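Local coordinates for protein Alpha/beta hydrolase (Streptomyces albidoflavus, PDB 6KSU) that probably releases non-ribosomal peptides from their synthetase by head-to-tail macrolactamization, a heterochiral coupling, on a scaffold related to penicillin-binding proteins, at residues V128-I142 and P168-L182. Sequence-based numbering, arbitrary orientation.
Sequences VRQLLSHTAGVVDSI and PGLAFSYSNTGYCLL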
loop_
_atom_site.group_PDB
_atom_site.type_symbol
_atom_site.label_atom_id
_atom_site.label_comp_id
_atom_site.label_asym_id
_atom_site.label_seq_id
_atom_site.Cartn_x
_atom_site.Cartn_y
_atom_site.Cartn_z
ATOM N N VAL A 128 -4.127 9.545 -15.238
ATOM C CA VAL A 128 -4.702 9.252 -13.925
ATOM C C VAL A 128 -4.968 7.752 -13.766
ATOM O O VAL A 128 -4.639 7.156 -12.735
ATOM C CB VAL A 128 -5.979 10.095 -13.712
ATOM C CG1 VAL A 128 -6.734 9.652 -12.459
ATOM C CG2 VAL A 128 -5.618 11.569 -13.619
ATOM N N ARG A 129 -5.530 7.106 -14.790
ATOM C CA ARG A 129 -5.784 5.670 -14.675
ATOM C C ARG A 129 -4.495 4.880 -14.439
ATOM O O ARG A 129 -4.478 3.927 -13.647
ATOM C CB ARG A 129 -6.487 5.144 -15.924
ATOM C CG ARG A 129 -7.015 3.716 -15.756
ATOM C CD ARG A 129 -7.351 3.067 -17.094
ATOM N NE ARG A 129 -8.402 3.812 -17.793
ATOM C CZ ARG A 129 -9.678 3.868 -17.403
ATOM N NH1 ARG A 129 -10.088 3.221 -16.314
ATOM N NH2 ARG A 129 -10.555 4.572 -18.112
ATOM N N GLN A 130 -3.412 5.248 -15.137
ATOM C CA GLN A 130 -2.140 4.573 -14.919
ATOM C C GLN A 130 -1.558 4.896 -13.555
ATOM O O GLN A 130 -0.910 4.041 -12.950
ATOM C CB GLN A 130 -1.138 4.959 -16.007
ATOM C CG GLN A 130 -1.562 4.553 -17.417
ATOM C CD GLN A 130 -0.759 5.267 -18.489
ATOM O OE1 GLN A 130 -0.206 6.339 -18.251
ATOM N NE2 GLN A 130 -0.701 4.682 -19.682
ATOM N N LEU A 131 -1.715 6.139 -13.090
ATOM C CA LEU A 131 -1.218 6.487 -11.765
ATOM C C LEU A 131 -1.903 5.637 -10.698
ATOM O O LEU A 131 -1.234 4.978 -9.893
ATOM C CB LEU A 131 -1.415 7.977 -11.490
ATOM C CG LEU A 131 -0.574 8.982 -12.294
ATOM C CD1 LEU A 131 -0.987 10.384 -11.879
ATOM C CD2 LEU A 131 0.894 8.803 -12.073
ATOM N N LEU A 132 -3.231 5.573 -10.740
ATOM C CA LEU A 132 -3.990 4.789 -9.767
ATOM C C LEU A 132 -3.488 3.356 -9.671
ATOM O O LEU A 132 -3.501 2.751 -8.584
ATOM C CB LEU A 132 -5.483 4.778 -10.148
ATOM C CG LEU A 132 -6.472 5.845 -9.629
ATOM C CD1 LEU A 132 -6.517 5.937 -8.102
ATOM C CD2 LEU A 132 -6.229 7.203 -10.169
ATOM N N SER A 133 -3.037 2.803 -10.795
ATOM C CA SER A 133 -2.746 1.388 -10.927
ATOM C C SER A 133 -1.259 1.103 -10.866
ATOM O O SER A 133 -0.853 -0.051 -11.028
ATOM C CB SER A 133 -3.338 0.851 -12.240
ATOM O OG SER A 133 -2.836 1.554 -13.367
ATOM N N HIS A 134 -0.448 2.136 -10.653
ATOM C CA HIS A 134 1.004 2.003 -10.614
ATOM C C HIS A 134 1.555 1.508 -11.953
ATOM O O HIS A 134 2.536 0.762 -12.012
ATOM C CB HIS A 134 1.455 1.093 -9.464
ATOM C CG HIS A 134 1.030 1.575 -8.111
ATOM N ND1 HIS A 134 1.698 2.573 -7.430
ATOM C CD2 HIS A 134 -0.005 1.210 -7.318
ATOM C CE1 HIS A 134 1.091 2.806 -6.283
ATOM N NE2 HIS A 134 0.059 1.984 -6.186
ATOM N N THR A 135 0.936 1.908 -13.054
ATOM C CA THR A 135 1.423 1.495 -14.362
ATOM C C THR A 135 1.876 2.694 -15.175
ATOM O O THR A 135 1.822 2.669 -16.400
ATOM C CB THR A 135 0.353 0.717 -15.128
ATOM O OG1 THR A 135 -0.860 1.468 -15.141
ATOM C CG2 THR A 135 0.108 -0.644 -14.514
ATOM N N ALA A 136 2.295 3.768 -14.518
ATOM C CA ALA A 136 2.668 4.964 -15.253
ATOM C C ALA A 136 4.167 5.078 -15.483
ATOM O O ALA A 136 4.602 6.003 -16.181
ATOM C CB ALA A 136 2.167 6.218 -14.542
ATOM N N GLY A 137 4.961 4.168 -14.929
ATOM C CA GLY A 137 6.389 4.261 -15.107
ATOM C C GLY A 137 7.064 5.295 -14.243
ATOM O O GLY A 137 8.227 5.626 -14.494
ATOM N N VAL A 138 6.376 5.811 -13.235
ATOM C CA VAL A 138 6.987 6.719 -12.273
ATOM C C VAL A 138 7.848 5.920 -11.298
ATOM O O VAL A 138 7.470 4.827 -10.855
ATOM C CB VAL A 138 5.900 7.530 -11.537
ATOM C CG1 VAL A 138 6.497 8.791 -10.949
ATOM C CG2 VAL A 138 4.734 7.873 -12.486
ATOM N N VAL A 139 9.014 6.466 -10.959
ATOM C CA VAL A 139 9.864 5.880 -9.929
ATOM C C VAL A 139 9.135 5.899 -8.580
ATOM O O VAL A 139 8.124 6.590 -8.408
ATOM C CB VAL A 139 11.213 6.618 -9.834
ATOM C CG1 VAL A 139 12.011 6.458 -11.128
ATOM C CG2 VAL A 139 10.985 8.083 -9.543
ATOM N N ASP A 140 9.658 5.161 -7.609
ATOM C CA ASP A 140 8.963 5.023 -6.335
ATOM C C ASP A 140 9.125 6.272 -5.463
ATOM O O ASP A 140 8.128 6.855 -5.025
ATOM C CB ASP A 140 9.444 3.759 -5.618
ATOM C CG ASP A 140 8.755 3.545 -4.261
ATOM O OD1 ASP A 140 7.679 4.144 -4.012
ATOM O OD2 ASP A 140 9.297 2.771 -3.442
ATOM N N SER A 141 10.356 6.736 -5.253
ATOM C CA SER A 141 10.638 7.837 -4.340
ATOM C C SER A 141 11.479 8.902 -5.021
ATOM O O SER A 141 12.460 8.587 -5.702
ATOM C CB SER A 141 11.381 7.341 -3.099
ATOM O OG SER A 141 10.755 6.178 -2.595
ATOM N N ILE A 142 11.102 10.164 -4.799
ATOM C CA ILE A 142 11.807 11.339 -5.306
ATOM C C ILE A 142 11.968 12.333 -4.158
ATOM O O ILE A 142 10.979 12.690 -3.508
ATOM C CB ILE A 142 11.045 12.001 -6.472
ATOM C CG1 ILE A 142 11.235 11.216 -7.762
ATOM C CG2 ILE A 142 11.496 13.430 -6.677
ATOM C CD1 ILE A 142 10.447 11.785 -8.917
ATOM N N PRO A 168 4.659 4.821 -20.269
ATOM C CA PRO A 168 3.477 4.575 -19.432
ATOM C C PRO A 168 2.640 3.408 -19.936
ATOM O O PRO A 168 2.201 3.383 -21.087
ATOM C CB PRO A 168 2.705 5.895 -19.517
ATOM C CG PRO A 168 3.750 6.937 -19.857
ATOM C CD PRO A 168 4.787 6.233 -20.685
ATOM N N GLY A 169 2.425 2.429 -19.060
ATOM C CA GLY A 169 1.526 1.329 -19.348
ATOM C C GLY A 169 2.186 -0.014 -19.578
ATOM O O GLY A 169 1.473 -1.021 -19.668
ATOM N N LEU A 170 3.520 -0.067 -19.648
ATOM C CA LEU A 170 4.194 -1.301 -20.041
ATOM C C LEU A 170 4.322 -2.290 -18.884
ATOM O O LEU A 170 4.401 -3.498 -19.127
ATOM C CB LEU A 170 5.567 -0.971 -20.658
ATOM C CG LEU A 170 6.471 -2.051 -21.296
ATOM C CD1 LEU A 170 7.388 -2.725 -20.279
ATOM C CD2 LEU A 170 5.673 -3.097 -22.052
ATOM N N ALA A 171 4.298 -1.825 -17.631
ATOM C CA ALA A 171 4.459 -2.754 -16.518
ATOM C C ALA A 171 4.048 -2.109 -15.191
ATOM O O ALA A 171 4.095 -0.890 -15.019
ATOM C CB ALA A 171 5.903 -3.254 -16.432
ATOM N N PHE A 172 3.689 -2.959 -14.238
ATOM C CA PHE A 172 3.404 -2.506 -12.884
ATOM C C PHE A 172 4.702 -2.135 -12.166
ATOM O O PHE A 172 5.681 -2.884 -12.208
ATOM C CB PHE A 172 2.665 -3.595 -12.119
ATOM C CG PHE A 172 2.371 -3.239 -10.682
ATOM C CD1 PHE A 172 1.172 -2.608 -10.340
ATOM C CD2 PHE A 172 3.287 -3.520 -9.676
ATOM C CE1 PHE A 172 0.879 -2.257 -9.027
ATOM C CE2 PHE A 172 2.998 -3.181 -8.331
ATOM C CZ PHE A 172 1.793 -2.552 -8.009
ATOM N N SER A 173 4.721 -0.963 -11.536
ATOM C CA SER A 173 5.776 -0.650 -10.579
ATOM C C SER A 173 5.198 0.240 -9.484
ATOM O O SER A 173 4.727 1.346 -9.761
ATOM C CB SER A 173 6.978 0.020 -11.255
ATOM O OG SER A 173 8.018 0.238 -10.315
ATOM N N TYR A 174 5.252 -0.235 -8.240
ATOM C CA TYR A 174 4.649 0.505 -7.140
ATOM C C TYR A 174 5.349 1.846 -6.962
ATOM O O TYR A 174 6.575 1.935 -7.051
ATOM C CB TYR A 174 4.738 -0.319 -5.863
ATOM C CG TYR A 174 3.914 0.179 -4.704
ATOM C CD1 TYR A 174 2.717 -0.456 -4.348
ATOM C CD2 TYR A 174 4.335 1.259 -3.936
ATOM C CE1 TYR A 174 1.958 -0.023 -3.252
ATOM C CE2 TYR A 174 3.568 1.699 -2.824
ATOM C CZ TYR A 174 2.388 1.053 -2.501
ATOM O OH TYR A 174 1.646 1.478 -1.424
ATOM N N SER A 175 4.566 2.894 -6.711
ATOM C CA SER A 175 5.110 4.253 -6.743
ATOM C C SER A 175 4.342 5.130 -5.754
ATOM O O SER A 175 3.170 5.435 -5.970
ATOM C CB SER A 175 5.043 4.823 -8.168
ATOM O OG SER A 175 5.424 6.187 -8.198
ATOM N N ASN A 176 4.997 5.510 -4.657
ATOM C CA ASN A 176 4.440 6.531 -3.782
ATOM C C ASN A 176 4.337 7.859 -4.511
ATOM O O ASN A 176 3.374 8.616 -4.328
ATOM C CB ASN A 176 5.320 6.673 -2.531
ATOM C CG ASN A 176 5.235 5.468 -1.616
ATOM O OD1 ASN A 176 4.147 5.034 -1.264
ATOM N ND2 ASN A 176 6.382 4.908 -1.249
ATOM N N THR A 177 5.345 8.163 -5.325
ATOM C CA THR A 177 5.370 9.408 -6.078
ATOM C C THR A 177 4.212 9.484 -7.059
ATOM O O THR A 177 3.642 10.561 -7.280
ATOM C CB THR A 177 6.706 9.511 -6.808
ATOM O OG1 THR A 177 7.762 9.309 -5.857
ATOM C CG2 THR A 177 6.860 10.871 -7.486
ATOM N N GLY A 178 3.847 8.351 -7.654
ATOM C CA GLY A 178 2.676 8.341 -8.510
ATOM C C GLY A 178 1.443 8.849 -7.789
ATOM O O GLY A 178 0.634 9.594 -8.356
ATOM N N TYR A 179 1.298 8.489 -6.516
ATOM C CA TYR A 179 0.121 8.955 -5.811
ATOM C C TYR A 179 0.290 10.384 -5.329
ATOM O O TYR A 179 -0.694 11.125 -5.270
ATOM C CB TYR A 179 -0.222 8.004 -4.674
ATOM C CG TYR A 179 -1.221 6.954 -5.122
ATOM C CD1 TYR A 179 -2.532 6.959 -4.642
ATOM C CD2 TYR A 179 -0.861 5.972 -6.049
ATOM C CE1 TYR A 179 -3.446 6.008 -5.052
ATOM C CE2 TYR A 179 -1.784 5.013 -6.474
ATOM C CZ TYR A 179 -3.070 5.042 -5.959
ATOM O OH TYR A 179 -3.986 4.108 -6.354
ATOM N N CYS A 180 1.523 10.811 -5.053
ATOM C CA CYS A 180 1.731 12.220 -4.751
ATOM C C CYS A 180 1.359 13.089 -5.944
ATOM O O CYS A 180 0.835 14.197 -5.774
ATOM C CB CYS A 180 3.172 12.449 -4.320
ATOM S SG CYS A 180 3.605 11.508 -2.822
ATOM N N LEU A 181 1.592 12.591 -7.162
ATOM C CA LEU A 181 1.090 13.283 -8.347
ATOM C C LEU A 181 -0.428 13.282 -8.391
ATOM O O LEU A 181 -1.034 14.228 -8.907
ATOM C CB LEU A 181 1.641 12.641 -9.619
ATOM C CG LEU A 181 3.095 12.933 -9.958
ATOM C CD1 LEU A 181 3.570 12.017 -11.088
ATOM C CD2 LEU A 181 3.251 14.404 -10.326
ATOM N N LEU A 182 -1.066 12.235 -7.862
ATOM C CA LEU A 182 -2.519 12.261 -7.789
ATOM C C LEU A 182 -2.999 13.384 -6.873
ATOM O O LEU A 182 -4.071 13.962 -7.104
ATOM C CB LEU A 182 -3.036 10.897 -7.341
ATOM C CG LEU A 182 -3.048 9.817 -8.436
ATOM C CD1 LEU A 182 -3.308 8.413 -7.884
ATOM C CD2 LEU A 182 -4.083 10.181 -9.518
HETATM O O HOH W 1 -2.473 1.651 -4.666
HETATM O O HOH W 2 5.447 3.204 -11.581
HETATM O O HOH W 3 8.168 2.636 -9.291
HETATM O O HOH W 4 8.509 6.741 -0.890
#
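His-134 lies almost flat against Tyr-174 in an offset stack, the ring centroids 4.4 Å apart and the planes at 11°, with His-134 CE1 poised over the middle of the phenol. His-134 CG stands anti to the carbonyl carbon of its own residue (chi1 -59°), which carries the imidazole alongside Tyr-174, while His-134 CB rests 3.4 Å from Phe-172 CE1. Tyr-179 crosses from helix 176-189, its ring slid away from the imidazole, and gives its hydroxyl to a lone pair of Leu-132 O at 2.7 Å, in the carbonyl plane. Leu-182 CD1 lies over the centre of the Tyr-179 ring.

Hydrogen bonds of backbone and side chain join the two segments around this aromatic cluster. Ser-173 N reaches His-134 O in a nearly straight 2.8 Å bond, His-134 itself closing helix 128-132 in a Schellman motif. Ser-175, the N-cap of helix 176-189, accepts from Gly-178 N and donates OG to Val-139 O, 2.7 Å away and above the carbonyl plane. Asp-140 adds further bonds at the start of the helix: OD1 receives Asn-176 N at 3.1 Å, and its carbonyl O takes both Thr-177 N and, at 2.6 Å, Thr-177 OG1 from one face. OD2 has a salt bridge to Arg-466.

Tyr-174 OH makes weak hydrogen bonds to Ser-83 OG and Lys-86 NZ, and Asn-176 OD1 is hydrogen-bonded to Lys-86 NZ, an arrangement consistent with the SxxK and YxN motifs of the serine beta-lactamase and penicillin-binding protein fold.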